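Local atomic coordinates of putative methylthioribose-1-phosphate isomerase (Archaeoglobus fulgidus, PDB entry 1T5O), a protein that probably catalyses the interconversion of 5-methylthioribose 1-phosphate and 5-methylthioribulose 1-phosphate, an isomerase step of methionine biosynthesis. Residues L14-Q17 and T18-P21; E187-P190 and L191-G194; G246-T249 and V250-V253; W272-T275 and A276-V280. All blocks are in the same frame, centred on the assembly; numbering follows the deposited sequence.

Contact 1: L14-Q17 and T18-P21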
ATOM      1  N   LEU A  14       2.970   2.202  30.325  1.00 37.43           N
ATOM      2  CA  LEU A  14       3.135   1.871  28.899  1.00 38.31           C
ATOM      3  C   LEU A  14       2.934   3.110  28.045  1.00 36.98           C
ATOM      4  O   LEU A  14       2.116   3.975  28.369  1.00 36.82           O
ATOM      5  CB  LEU A  14       2.069   0.907  28.373  1.00 41.04           C
ATOM      6  CG  LEU A  14       1.327  -0.217  29.076  1.00 44.38           C
ATOM      7  CD1 LEU A  14       0.092  -0.524  28.261  1.00 46.21           C
ATOM      8  CD2 LEU A  14       2.198  -1.443  29.199  1.00 44.81           C
ATOM      9  N   ILE A  15       3.654   3.173  26.934  1.00 34.65           N
ATOM     10  CA  ILE A  15       3.472   4.261  25.990  1.00 33.55           C
ATOM     11  C   ILE A  15       2.197   3.812  25.274  1.00 32.44           C
ATOM     12  O   ILE A  15       2.117   2.672  24.807  1.00 31.79           O
ATOM     13  CB  ILE A  15       4.624   4.324  24.962  1.00 32.03           C
ATOM     14  CG1 ILE A  15       5.832   5.033  25.564  1.00 31.87           C
ATOM     15  CG2 ILE A  15       4.157   5.035  23.695  1.00 33.07           C
ATOM     16  CD1 ILE A  15       7.075   4.963  24.687  1.00 29.64           C
ATOM     17  N   ASP A  16       1.205   4.688  25.186  1.00 33.44           N
ATOM     18  CA  ASP A  16      -0.059   4.333  24.525  1.00 33.58           C
ATOM     19  C   ASP A  16       0.110   4.503  23.009  1.00 32.73           C
ATOM     20  O   ASP A  16      -0.172   5.568  22.460  1.00 31.58           O
ATOM     21  CB  ASP A  16      -1.192   5.250  25.006  1.00 35.62           C
ATOM     22  CG  ASP A  16      -2.564   4.750  24.597  1.00 37.42           C
ATOM     23  OD1 ASP A  16      -2.650   3.852  23.734  1.00 37.12           O
ATOM     24  OD2 ASP A  16      -3.566   5.257  25.141  1.00 40.65           O
ATOM     25  N   GLN A  17       0.543   3.442  22.336  1.00 31.04           N
ATOM     26  CA  GLN A  17       0.781   3.504  20.899  1.00 30.80           C
ATOM     27  C   GLN A  17      -0.433   3.851  20.048  1.00 28.93           C
ATOM     28  O   GLN A  17      -0.288   4.410  18.972  1.00 29.60           O
ATOM     29  CB  GLN A  17       1.449   2.203  20.422  1.00 30.63           C
ATOM     30  CG  GLN A  17       2.921   2.137  20.819  1.00 30.56           C
ATOM     31  CD  GLN A  17       3.595   0.839  20.413  1.00 31.65           C
ATOM     32  OE1 GLN A  17       3.574   0.461  19.243  1.00 33.04           O
ATOM     33  NE2 GLN A  17       4.203   0.152  21.379  1.00 31.13           N
ATOM     34  N   THR A  18      -1.628   3.555  20.529  1.00 30.75           N
ATOM     35  CA  THR A  18      -2.824   3.894  19.769  1.00 30.89           C
ATOM     36  C   THR A  18      -2.963   5.419  19.619  1.00 31.54           C
ATOM     37  O   THR A  18      -3.714   5.891  18.772  1.00 29.99           O
ATOM     38  CB  THR A  18      -4.100   3.359  20.453  1.00 32.24           C
ATOM     39  OG1 THR A  18      -4.418   4.187  21.578  1.00 32.75           O
ATOM     40  CG2 THR A  18      -3.885   1.923  20.927  1.00 31.72           C
ATOM     41  N   LYS A  19      -2.222   6.178  20.425  1.00 31.88           N
ATOM     42  CA  LYS A  19      -2.271   7.642  20.393  1.00 32.36           C
ATOM     43  C   LYS A  19      -1.286   8.247  19.407  1.00 30.91           C
ATOM     44  O   LYS A  19      -1.375   9.431  19.047  1.00 28.41           O
ATOM     45  CB  LYS A  19      -1.970   8.192  21.787  1.00 36.09           C
ATOM     46  CG  LYS A  19      -3.097   8.976  22.411  1.00 40.73           C
ATOM     47  CD  LYS A  19      -4.272   8.077  22.721  1.00 42.03           C
ATOM     48  CE  LYS A  19      -5.421   8.884  23.306  1.00 44.60           C
ATOM     49  NZ  LYS A  19      -5.697   8.517  24.730  1.00 46.13           N
ATOM     50  N   LEU A  20      -0.321   7.438  18.995  1.00 29.26           N
ATOM     51  CA  LEU A  20       0.696   7.874  18.041  1.00 28.29           C
ATOM     52  C   LEU A  20       0.065   7.961  16.664  1.00 26.67           C
ATOM     53  O   LEU A  20      -0.885   7.244  16.381  1.00 26.75           O
ATOM     54  CB  LEU A  20       1.840   6.851  18.010  1.00 28.77           C
ATOM     55  CG  LEU A  20       3.130   7.049  18.826  1.00 28.61           C
ATOM     56  CD1 LEU A  20       3.018   8.175  19.812  1.00 27.86           C
ATOM     57  CD2 LEU A  20       3.502   5.719  19.488  1.00 25.68           C
ATOM     58  N   PRO A  21       0.608   8.811  15.775  1.00 26.55           N
ATOM     59  CA  PRO A  21       1.765   9.694  15.978  1.00 27.58           C
ATOM     60  C   PRO A  21       1.445  11.089  16.547  1.00 29.78           C
ATOM     61  O   PRO A  21       2.351  11.857  16.882  1.00 28.59           O
ATOM     62  CB  PRO A  21       2.373   9.778  14.571  1.00 26.62           C
ATOM     63  CG  PRO A  21       1.164   9.729  13.684  1.00 24.77           C
ATOM     64  CD  PRO A  21       0.327   8.640  14.334  1.00 25.72           C
TER

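Contact 2: E187-P190 and L191-G194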
ATOM      1  N   GLU A 187       5.062   2.866   4.475  1.00 17.79           N
ATOM      2  CA  GLU A 187       3.931   3.132   5.357  1.00 17.57           C
ATOM      3  C   GLU A 187       3.401   1.863   5.998  1.00 18.54           C
ATOM      4  O   GLU A 187       2.925   1.902   7.122  1.00 16.43           O
ATOM      5  CB  GLU A 187       2.810   3.892   4.625  1.00 19.27           C
ATOM      6  CG  GLU A 187       1.949   3.039   3.720  1.00 21.47           C
ATOM      7  CD  GLU A 187       0.797   3.827   3.084  1.00 22.88           C
ATOM      8  OE1 GLU A 187       0.265   4.766   3.725  1.00 22.02           O
ATOM      9  OE2 GLU A 187       0.407   3.479   1.944  1.00 20.67           O
ATOM     10  N   THR A 188       3.523   0.745   5.282  1.00 19.56           N
ATOM     11  CA  THR A 188       3.108  -0.578   5.747  1.00 19.18           C
ATOM     12  C   THR A 188       1.588  -0.759   5.914  1.00 19.42           C
ATOM     13  O   THR A 188       1.063  -0.773   7.027  1.00 17.33           O
ATOM     14  CB  THR A 188       3.833  -0.958   7.093  1.00 20.22           C
ATOM     15  OG1 THR A 188       5.244  -0.732   6.950  1.00 20.50           O
ATOM     16  CG2 THR A 188       3.596  -2.453   7.445  1.00 18.35           C
ATOM     17  N   ARG A 189       0.886  -0.908   4.798  1.00 18.02           N
ATOM     18  CA  ARG A 189      -0.564  -1.126   4.837  1.00 20.07           C
ATOM     19  C   ARG A 189      -0.860  -2.536   5.387  1.00 20.38           C
ATOM     20  O   ARG A 189       0.015  -3.375   5.391  1.00 21.03           O
ATOM     21  CB  ARG A 189      -1.133  -0.958   3.427  1.00 20.78           C
ATOM     22  CG  ARG A 189      -1.074   0.500   2.953  1.00 20.96           C
ATOM     23  CD  ARG A 189      -2.087   1.308   3.698  1.00 20.84           C
ATOM     24  NE  ARG A 189      -3.438   0.883   3.319  1.00 22.97           N
ATOM     25  CZ  ARG A 189      -4.533   1.153   4.021  1.00 26.28           C
ATOM     26  NH1 ARG A 189      -4.453   1.845   5.157  1.00 26.61           N
ATOM     27  NH2 ARG A 189      -5.713   0.734   3.584  1.00 27.18           N
ATOM     28  N   PRO A 190      -2.083  -2.789   5.887  1.00 20.21           N
ATOM     29  CA  PRO A 190      -3.201  -1.840   5.980  1.00 21.36           C
ATOM     30  C   PRO A 190      -3.301  -1.115   7.338  1.00 23.87           C
ATOM     31  O   PRO A 190      -4.193  -0.290   7.521  1.00 22.20           O
ATOM     32  CB  PRO A 190      -4.418  -2.729   5.734  1.00 20.93           C
ATOM     33  CG  PRO A 190      -4.045  -3.950   6.514  1.00 22.05           C
ATOM     34  CD  PRO A 190      -2.571  -4.169   6.093  1.00 21.89           C
ATOM     35  N   LEU A 191      -2.405  -1.415   8.282  1.00 21.55           N
ATOM     36  CA  LEU A 191      -2.459  -0.777   9.598  1.00 23.98           C
ATOM     37  C   LEU A 191      -1.514   0.394   9.779  1.00 22.23           C
ATOM     38  O   LEU A 191      -1.540   1.049  10.820  1.00 22.77           O
ATOM     39  CB  LEU A 191      -2.195  -1.816  10.700  1.00 28.16           C
ATOM     40  CG  LEU A 191      -3.382  -2.160  11.609  1.00 31.67           C
ATOM     41  CD1 LEU A 191      -4.680  -2.170  10.814  1.00 32.95           C
ATOM     42  CD2 LEU A 191      -3.142  -3.510  12.295  1.00 31.58           C
ATOM     43  N   ASN A 192      -0.674   0.645   8.775  1.00 21.25           N
ATOM     44  CA  ASN A 192       0.277   1.761   8.779  1.00 21.25           C
ATOM     45  C   ASN A 192       1.256   1.866   9.940  1.00 23.05           C
ATOM     46  O   ASN A 192       1.495   2.969  10.478  1.00 21.01           O
ATOM     47  CB  ASN A 192      -0.466   3.092   8.676  1.00 22.05           C
ATOM     48  CG  ASN A 192      -1.038   3.318   7.304  1.00 24.15           C
ATOM     49  OD1 ASN A 192      -1.988   2.627   6.884  1.00 23.83           O
ATOM     50  ND2 ASN A 192      -0.458   4.269   6.577  1.00 23.55           N
ATOM     51  N   GLN A 193       1.843   0.746  10.323  1.00 22.66           N
ATOM     52  CA  GLN A 193       2.818   0.787  11.407  1.00 22.66           C
ATOM     53  C   GLN A 193       4.040   1.618  11.013  1.00 22.68           C
ATOM     54  O   GLN A 193       4.692   2.215  11.872  1.00 21.47           O
ATOM     55  CB  GLN A 193       3.247  -0.632  11.777  1.00 22.29           C
ATOM     56  CG  GLN A 193       2.100  -1.439  12.395  1.00 25.29           C
ATOM     57  CD  GLN A 193       1.413  -2.379  11.391  1.00 28.72           C
ATOM     58  OE1 GLN A 193       1.411  -2.138  10.164  1.00 25.00           O
ATOM     59  NE2 GLN A 193       0.830  -3.453  11.912  1.00 25.81           N
ATOM     60  N   GLY A 194       4.353   1.629   9.718  1.00 23.00           N
ATOM     61  CA  GLY A 194       5.497   2.378   9.222  1.00 20.44           C
ATOM     62  C   GLY A 194       5.334   3.885   9.332  1.00 22.10           C
ATOM     63  O   GLY A 194       6.249   4.594   9.776  1.00 21.70           O
TER
HETATM   64  O   HOH W   1      -4.250   2.258   8.828  1.00 44.18           O

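Contact 3: G246-T249 and V250-V253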
ATOM      1  N   GLY A 246       4.079  -8.061   3.093  1.00 20.40           N
ATOM      2  CA  GLY A 246       4.680  -7.029   2.269  1.00 19.03           C
ATOM      3  C   GLY A 246       6.178  -7.187   2.275  1.00 18.48           C
ATOM      4  O   GLY A 246       6.859  -6.828   1.315  1.00 18.46           O
ATOM      5  N   THR A 247       6.692  -7.741   3.369  1.00 17.12           N
ATOM      6  CA  THR A 247       8.125  -7.944   3.511  1.00 17.33           C
ATOM      7  C   THR A 247       8.677  -8.765   2.339  1.00 15.83           C
ATOM      8  O   THR A 247       9.713  -8.400   1.753  1.00 15.71           O
ATOM      9  CB  THR A 247       8.462  -8.659   4.852  1.00 17.74           C
ATOM     10  OG1 THR A 247       7.986  -7.866   5.939  1.00 15.94           O
ATOM     11  CG2 THR A 247       9.966  -8.854   4.992  1.00 13.94           C
ATOM     12  N   TYR A 248       7.987  -9.843   1.985  1.00 15.46           N
ATOM     13  CA  TYR A 248       8.446 -10.687   0.873  1.00 15.29           C
ATOM     14  C   TYR A 248       8.546  -9.863  -0.414  1.00 15.62           C
ATOM     15  O   TYR A 248       9.541  -9.969  -1.158  1.00 17.70           O
ATOM     16  CB  TYR A 248       7.502 -11.896   0.654  1.00 17.52           C
ATOM     17  CG  TYR A 248       7.759 -12.603  -0.672  1.00 17.88           C
ATOM     18  CD1 TYR A 248       6.789 -12.602  -1.695  1.00 16.81           C
ATOM     19  CD2 TYR A 248       8.993 -13.200  -0.931  1.00 15.61           C
ATOM     20  CE1 TYR A 248       7.064 -13.193  -2.951  1.00 17.15           C
ATOM     21  CE2 TYR A 248       9.277 -13.783  -2.168  1.00 16.02           C
ATOM     22  CZ  TYR A 248       8.298 -13.776  -3.173  1.00 19.24           C
ATOM     23  OH  TYR A 248       8.565 -14.374  -4.382  1.00 18.76           O
ATOM     24  N   THR A 249       7.536  -9.036  -0.676  1.00 15.18           N
ATOM     25  CA  THR A 249       7.564  -8.191  -1.871  1.00 16.28           C
ATOM     26  C   THR A 249       8.815  -7.339  -1.873  1.00 15.62           C
ATOM     27  O   THR A 249       9.494  -7.250  -2.872  1.00 14.57           O
ATOM     28  CB  THR A 249       6.337  -7.246  -1.936  1.00 16.23           C
ATOM     29  OG1 THR A 249       5.156  -8.042  -1.985  1.00 16.94           O
ATOM     30  CG2 THR A 249       6.376  -6.361  -3.215  1.00 13.67           C
ATOM     31  N   VAL A 250       9.089  -6.672  -0.761  1.00 15.35           N
ATOM     32  CA  VAL A 250      10.283  -5.845  -0.670  1.00 15.77           C
ATOM     33  C   VAL A 250      11.524  -6.696  -0.956  1.00 16.41           C
ATOM     34  O   VAL A 250      12.436  -6.255  -1.666  1.00 15.70           O
ATOM     35  CB  VAL A 250      10.436  -5.196   0.730  1.00 15.00           C
ATOM     36  CG1 VAL A 250      11.775  -4.358   0.792  1.00 15.10           C
ATOM     37  CG2 VAL A 250       9.222  -4.297   1.024  1.00 15.94           C
ATOM     38  N   SER A 251      11.543  -7.926  -0.435  1.00 15.51           N
ATOM     39  CA  SER A 251      12.702  -8.794  -0.659  1.00 15.90           C
ATOM     40  C   SER A 251      12.909  -9.146  -2.146  1.00 14.78           C
ATOM     41  O   SER A 251      14.045  -9.338  -2.590  1.00 15.91           O
ATOM     42  CB  SER A 251      12.597 -10.082   0.185  1.00 14.53           C
ATOM     43  OG  SER A 251      11.869 -11.113  -0.491  1.00 17.83           O
ATOM     44  N   VAL A 252      11.829  -9.215  -2.916  1.00 14.53           N
ATOM     45  CA  VAL A 252      11.952  -9.575  -4.322  1.00 16.45           C
ATOM     46  C   VAL A 252      12.581  -8.414  -5.106  1.00 18.17           C
ATOM     47  O   VAL A 252      13.462  -8.632  -5.932  1.00 18.37           O
ATOM     48  CB  VAL A 252      10.564  -9.938  -4.934  1.00 18.49           C
ATOM     49  CG1 VAL A 252      10.660 -10.094  -6.488  1.00 16.31           C
ATOM     50  CG2 VAL A 252      10.076 -11.256  -4.340  1.00 16.93           C
ATOM     51  N   VAL A 253      12.132  -7.191  -4.832  1.00 17.06           N
ATOM     52  CA  VAL A 253      12.655  -6.016  -5.521  1.00 16.50           C
ATOM     53  C   VAL A 253      14.133  -5.832  -5.144  1.00 19.46           C
ATOM     54  O   VAL A 253      14.985  -5.607  -6.011  1.00 20.13           O
ATOM     55  CB  VAL A 253      11.813  -4.765  -5.155  1.00 16.96           C
ATOM     56  CG1 VAL A 253      12.354  -3.523  -5.890  1.00 18.50           C
ATOM     57  CG2 VAL A 253      10.356  -5.002  -5.564  1.00 15.64           C
TER

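Contact 4: W272-T275 and A276-V280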
ATOM      1  N   TRP A 272      13.518 -23.263  14.609  1.00 20.30           N
ATOM      2  CA  TRP A 272      14.290 -24.106  13.695  1.00 21.61           C
ATOM      3  C   TRP A 272      13.878 -25.549  13.471  1.00 22.41           C
ATOM      4  O   TRP A 272      14.435 -26.206  12.583  1.00 19.88           O
ATOM      5  CB  TRP A 272      15.784 -24.044  14.072  1.00 22.98           C
ATOM      6  CG  TRP A 272      16.720 -24.100  12.880  1.00 22.63           C
ATOM      7  CD1 TRP A 272      17.633 -25.069  12.598  1.00 24.81           C
ATOM      8  CD2 TRP A 272      16.817 -23.135  11.819  1.00 21.97           C
ATOM      9  NE1 TRP A 272      18.292 -24.774  11.422  1.00 24.12           N
ATOM     10  CE2 TRP A 272      17.810 -23.591  10.928  1.00 21.54           C
ATOM     11  CE3 TRP A 272      16.157 -21.930  11.539  1.00 20.32           C
ATOM     12  CZ2 TRP A 272      18.164 -22.887   9.764  1.00 20.63           C
ATOM     13  CZ3 TRP A 272      16.509 -21.222  10.377  1.00 23.03           C
ATOM     14  CH2 TRP A 272      17.510 -21.717   9.507  1.00 21.94           C
ATOM     15  N   GLU A 273      12.928 -26.051  14.266  1.00 20.61           N
ATOM     16  CA  GLU A 273      12.438 -27.407  14.051  1.00 21.93           C
ATOM     17  C   GLU A 273      11.411 -27.396  12.895  1.00 21.47           C
ATOM     18  O   GLU A 273      11.082 -28.422  12.321  1.00 20.92           O
ATOM     19  CB  GLU A 273      11.750 -27.927  15.316  1.00 21.37           C
ATOM     20  CG  GLU A 273      12.700 -28.137  16.498  1.00 25.40           C
ATOM     21  CD  GLU A 273      13.680 -29.285  16.281  1.00 28.83           C
ATOM     22  OE1 GLU A 273      13.628 -29.949  15.221  1.00 30.81           O
ATOM     23  OE2 GLU A 273      14.509 -29.527  17.181  1.00 34.31           O
ATOM     24  N   ARG A 274      10.915 -26.216  12.558  1.00 21.63           N
ATOM     25  CA  ARG A 274       9.888 -26.104  11.525  1.00 21.24           C
ATOM     26  C   ARG A 274      10.389 -25.606  10.168  1.00 22.19           C
ATOM     27  O   ARG A 274      11.516 -25.105  10.043  1.00 20.39           O
ATOM     28  CB  ARG A 274       8.814 -25.122  12.011  1.00 20.07           C
ATOM     29  CG  ARG A 274       8.249 -25.346  13.446  1.00 22.02           C
ATOM     30  CD  ARG A 274       7.072 -26.348  13.488  1.00 20.23           C
ATOM     31  NE  ARG A 274       7.535 -27.733  13.419  1.00 18.50           N
ATOM     32  CZ  ARG A 274       8.137 -28.388  14.409  1.00 18.67           C
ATOM     33  NH1 ARG A 274       8.368 -27.797  15.578  1.00 18.97           N
ATOM     34  NH2 ARG A 274       8.491 -29.658  14.237  1.00 20.15           N
ATOM     35  N   THR A 275       9.522 -25.758   9.161  1.00 24.72           N
ATOM     36  CA  THR A 275       9.746 -25.226   7.820  1.00 22.73           C
ATOM     37  C   THR A 275       8.471 -24.442   7.513  1.00 21.20           C
ATOM     38  O   THR A 275       7.481 -24.520   8.259  1.00 19.51           O
ATOM     39  CB  THR A 275       9.989 -26.295   6.742  1.00 24.01           C
ATOM     40  OG1 THR A 275       8.913 -27.237   6.728  1.00 25.38           O
ATOM     41  CG2 THR A 275      11.316 -26.981   6.989  1.00 24.49           C
ATOM     42  N   ALA A 276       8.497 -23.666   6.432  1.00 19.22           N
ATOM     43  CA  ALA A 276       7.367 -22.830   6.099  1.00 18.53           C
ATOM     44  C   ALA A 276       6.081 -23.595   5.958  1.00 19.71           C
ATOM     45  O   ALA A 276       5.049 -23.075   6.294  1.00 17.75           O
ATOM     46  CB  ALA A 276       7.653 -22.005   4.810  1.00 20.04           C
ATOM     47  N   LYS A 277       6.138 -24.834   5.478  1.00 20.97           N
ATOM     48  CA  LYS A 277       4.919 -25.607   5.307  1.00 24.14           C
ATOM     49  C   LYS A 277       4.188 -25.884   6.639  1.00 23.13           C
ATOM     50  O   LYS A 277       2.991 -26.145   6.649  1.00 22.93           O
ATOM     51  CB  LYS A 277       5.229 -26.925   4.573  1.00 28.92           C
ATOM     52  CG  LYS A 277       5.678 -28.064   5.479  1.00 35.17           C
ATOM     53  CD  LYS A 277       5.968 -29.314   4.672  1.00 40.55           C
ATOM     54  CE  LYS A 277       5.917 -30.578   5.526  1.00 43.20           C
ATOM     55  NZ  LYS A 277       4.546 -30.858   6.084  1.00 46.80           N
ATOM     56  N   ASP A 278       4.882 -25.775   7.765  1.00 21.16           N
ATOM     57  CA  ASP A 278       4.237 -26.033   9.060  1.00 22.04           C
ATOM     58  C   ASP A 278       3.451 -24.845   9.595  1.00 24.41           C
ATOM     59  O   ASP A 278       2.649 -24.981  10.530  1.00 23.26           O
ATOM     60  CB  ASP A 278       5.286 -26.374  10.122  1.00 22.72           C
ATOM     61  CG  ASP A 278       6.058 -27.614   9.814  1.00 22.57           C
ATOM     62  OD1 ASP A 278       7.272 -27.602  10.073  1.00 22.87           O
ATOM     63  OD2 ASP A 278       5.452 -28.601   9.342  1.00 21.59           O
ATOM     64  N   VAL A 279       3.685 -23.677   9.006  1.00 24.49           N
ATOM     65  CA  VAL A 279       3.095 -22.436   9.490  1.00 26.44           C
ATOM     66  C   VAL A 279       1.789 -22.029   8.831  1.00 27.75           C
ATOM     67  O   VAL A 279       1.670 -22.051   7.607  1.00 28.94           O
ATOM     68  CB  VAL A 279       4.137 -21.295   9.311  1.00 26.76           C
ATOM     69  CG1 VAL A 279       3.601 -19.971   9.853  1.00 28.08           C
ATOM     70  CG2 VAL A 279       5.447 -21.687   9.990  1.00 24.85           C
ATOM     71  N   VAL A 280       0.799 -21.656   9.627  1.00 27.94           N
ATOM     72  CA  VAL A 280      -0.444 -21.208   9.028  1.00 29.31           C
ATOM     73  C   VAL A 280      -0.516 -19.697   9.193  1.00 28.95           C
ATOM     74  O   VAL A 280      -0.286 -19.164  10.287  1.00 29.81           O
ATOM     75  CB  VAL A 280      -1.687 -21.872   9.675  1.00 31.97           C
ATOM     76  CG1 VAL A 280      -1.604 -23.392   9.538  1.00 32.69           C
ATOM     77  CG2 VAL A 280      -1.799 -21.475  11.114  1.00 35.27           C
TER
HETATM   78  O   HOH W   2       8.897 -29.159   8.329  1.00 34.55           O

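Contact 1: L14-Q17 and T18-P21
Asp16 turns its CG beside its own carbonyl carbon, opposite the backbone N (chi1 -167°), and Thr18 sets OG1 between N and C (chi1 76°). These two rotations bring Thr18 OG1 over the Asp16 carboxylate, where it donates to OD1 at 2.8 Å from above the plane. Thr18 N adds a weak bond to the same OD1, as in an Asx turn. The other oxygen, OD2, lies by the bent Lys19 chain, which crosses it obliquely, and Asp16 OD2 to Lys19 NZ is a long salt bridge of 3.9 Å; the stronger partner of that ammonium is Glu25. The backbone closes in step: Lys19 N donates to Asp16 O at 3.0 Å, and Leu20 N does so to Gln17 O at the same length. Beneath this polar edge, Leu20 CD2 rests against Gln17 CG at 3.9 Å and, more loosely, against Ile15 CG2. The Gln17 amide leads elsewhere, its OE1 accepting from Arg45, a predicted substrate-binding residue. One carboxylate thus ties down the turn that follows strand 12-15, which is consistent with Asp16 being ionised, while Gln17 appears to act as a second-shell residue for Arg45.

Contact 2: E187-P190 and L191-G194
Asn192 spends both ends of its amide on the preceding loop. Its OD1 accepts a hydrogen bond from Arg189 NH1 at 3.1 Å, fairly straight (158°), with each partner in the plane of the other's flat group. Asn192 ND2 gives to Glu187 OE1 at 3.0 Å, meeting it from above the carboxylate, with the two planes nearly perpendicular. Asn192 CG lies beside the backbone N, anti to the carbonyl carbon (chi1 -72°), which lays the amide alongside Glu187 and Arg189. Water 1 donates to both Asn192 OD1 and Pro190 O, so OD1 receives two bonds. With an alanine here, Arg189 NH1 and Glu187 OE1 would probably lose their common mate within the loop, leaving the intersubunit salt bridges to hold them. Two weak backbone bonds draw the chain back on itself, Asn192 N to Thr188 O at 2.8 Å and Gly194 N to Glu187 O at 3.0 Å. Around them Pro190 CB lies over one face of the Arg189 guanidinium, 4.2 Å above it, and Thr188 CG2 touches Gln193 OE1 at 3.5 Å. Gly194 has Thr188 OG1 and Glu187 O where a side chain would stand. Glu187 OE2 and Arg189 NE pair with Arg189 and Glu187 of the second subunit. The turn, cis before Pro190, joins strand 182-186 to helix 193-204 and brings Gln193, predicted to bind substrate, beside Lys244 of strand 240-244.

Contact 3: G246-T249 and V250-V253
This is an intrahelical contact across the first turns of helix 247-256, where Tyr248 and Val252, one turn apart, meet in a CH-pi contact at the dimer interface. Val252 CG2 stands over one face of the Tyr248 ring, 3.7 Å from the centroid and tightest against CZ at 3.3 Å. The ring reaches forward along the helix because CG is trans to the backbone N (chi1 167°). Tyr248 O is gripped twice: Ser251 OG donates to it at 2.7 Å, in the carbonyl plane and on a lone pair, and Val252 N at 3.0 Å comes nearly along the C=O axis. The other i to i+4 bonds within 246-253 run from Val250 N to Gly246 O, Ser251 N to Thr247 O and Val253 N to Thr249 O. Gly246 opens the helix at backbone angles that would jam a CB against the preceding carbonyl. Tyr248 OH bonds to His257 of the second subunit, and Thr249 OG1 to Ser215 O of that subunit. Shortening Tyr248 to an alanine is likely to cost NE2 of that histidine its hydroxyl partner and take away the ring face beside Val252 CG2. Val250 and Ser251 lean on Phe261 of strand 261-264, Val253 reaches Met221 of helix 217-222, and Asp310 of strand 309-313 accepts from Gly246 N and Tyr248 N at the helix start.

Contact 4: W272-T275 and A276-V280
Arg274 offers the edge of its guanidinium to Asp278, whose CG lies in the guanidinium plane while the carboxylate is turned 55° from it. The salt bridge runs from Arg274 NE to Asp278 OD1 at 3.4 Å, and as a hydrogen bond it is weak and bent. The carboxylate is approached from above its plane by Thr275 N, which makes the firmer bond to Asp278 OD1, 3.0 Å and close to straight (164°). With CG beside its backbone N (chi1 -62°), Asp278 folds OD1 back over the start of the turn. Water 2 donates to Asp278 OD1 at 2.8 Å and lies beside Thr275 OG1. OD1 therefore gathers an arginine, a backbone N-H and a water, which would probably stabilise its negative charge. In return, Asp278 N donates to Thr275 O at 2.9 Å. The Asp278 side chain bonding back to Thr275 N resembles one half of a capping box, at the head of the 3-10 turn 276-278. Lys277 runs alongside Thr275, its CG 3.6 Å from Thr275 OG1, before its chain leads off. Val279 CG2 lies near Thr275 O at 3.9 Å. This surface turn lies in the long connection between strand 261-264 and helix 287-290, held by Asp239 at Ala276 N, with Arg274 and Val279 resting on Val237 of strand 235-237 and Ala276 on Phe242 of strand 240-244.

Contacts 1, 2 and 3 are buried, whereas contact 4 lies at the surface and takes no part in the dimer. Helix 193-204 connects the first two: contact 2 leads into its start, and Gln17 and Leu20 of contact 1 pack on its Leu197. Contacts 2 and 3 both face the second subunit, one through exchanged salt bridges, the other through Val252, Thr249 and Tyr248. A carboxylate organises the turns of contacts 1 and 4 and an amide that of contact 2, with water included in contacts 2 and 4, while contact 3 depends on regular helix bonds and an aromatic face. Contact 2 contains a predicted substrate residue and contacts 1 and 3 border others; contact 4 stands further off.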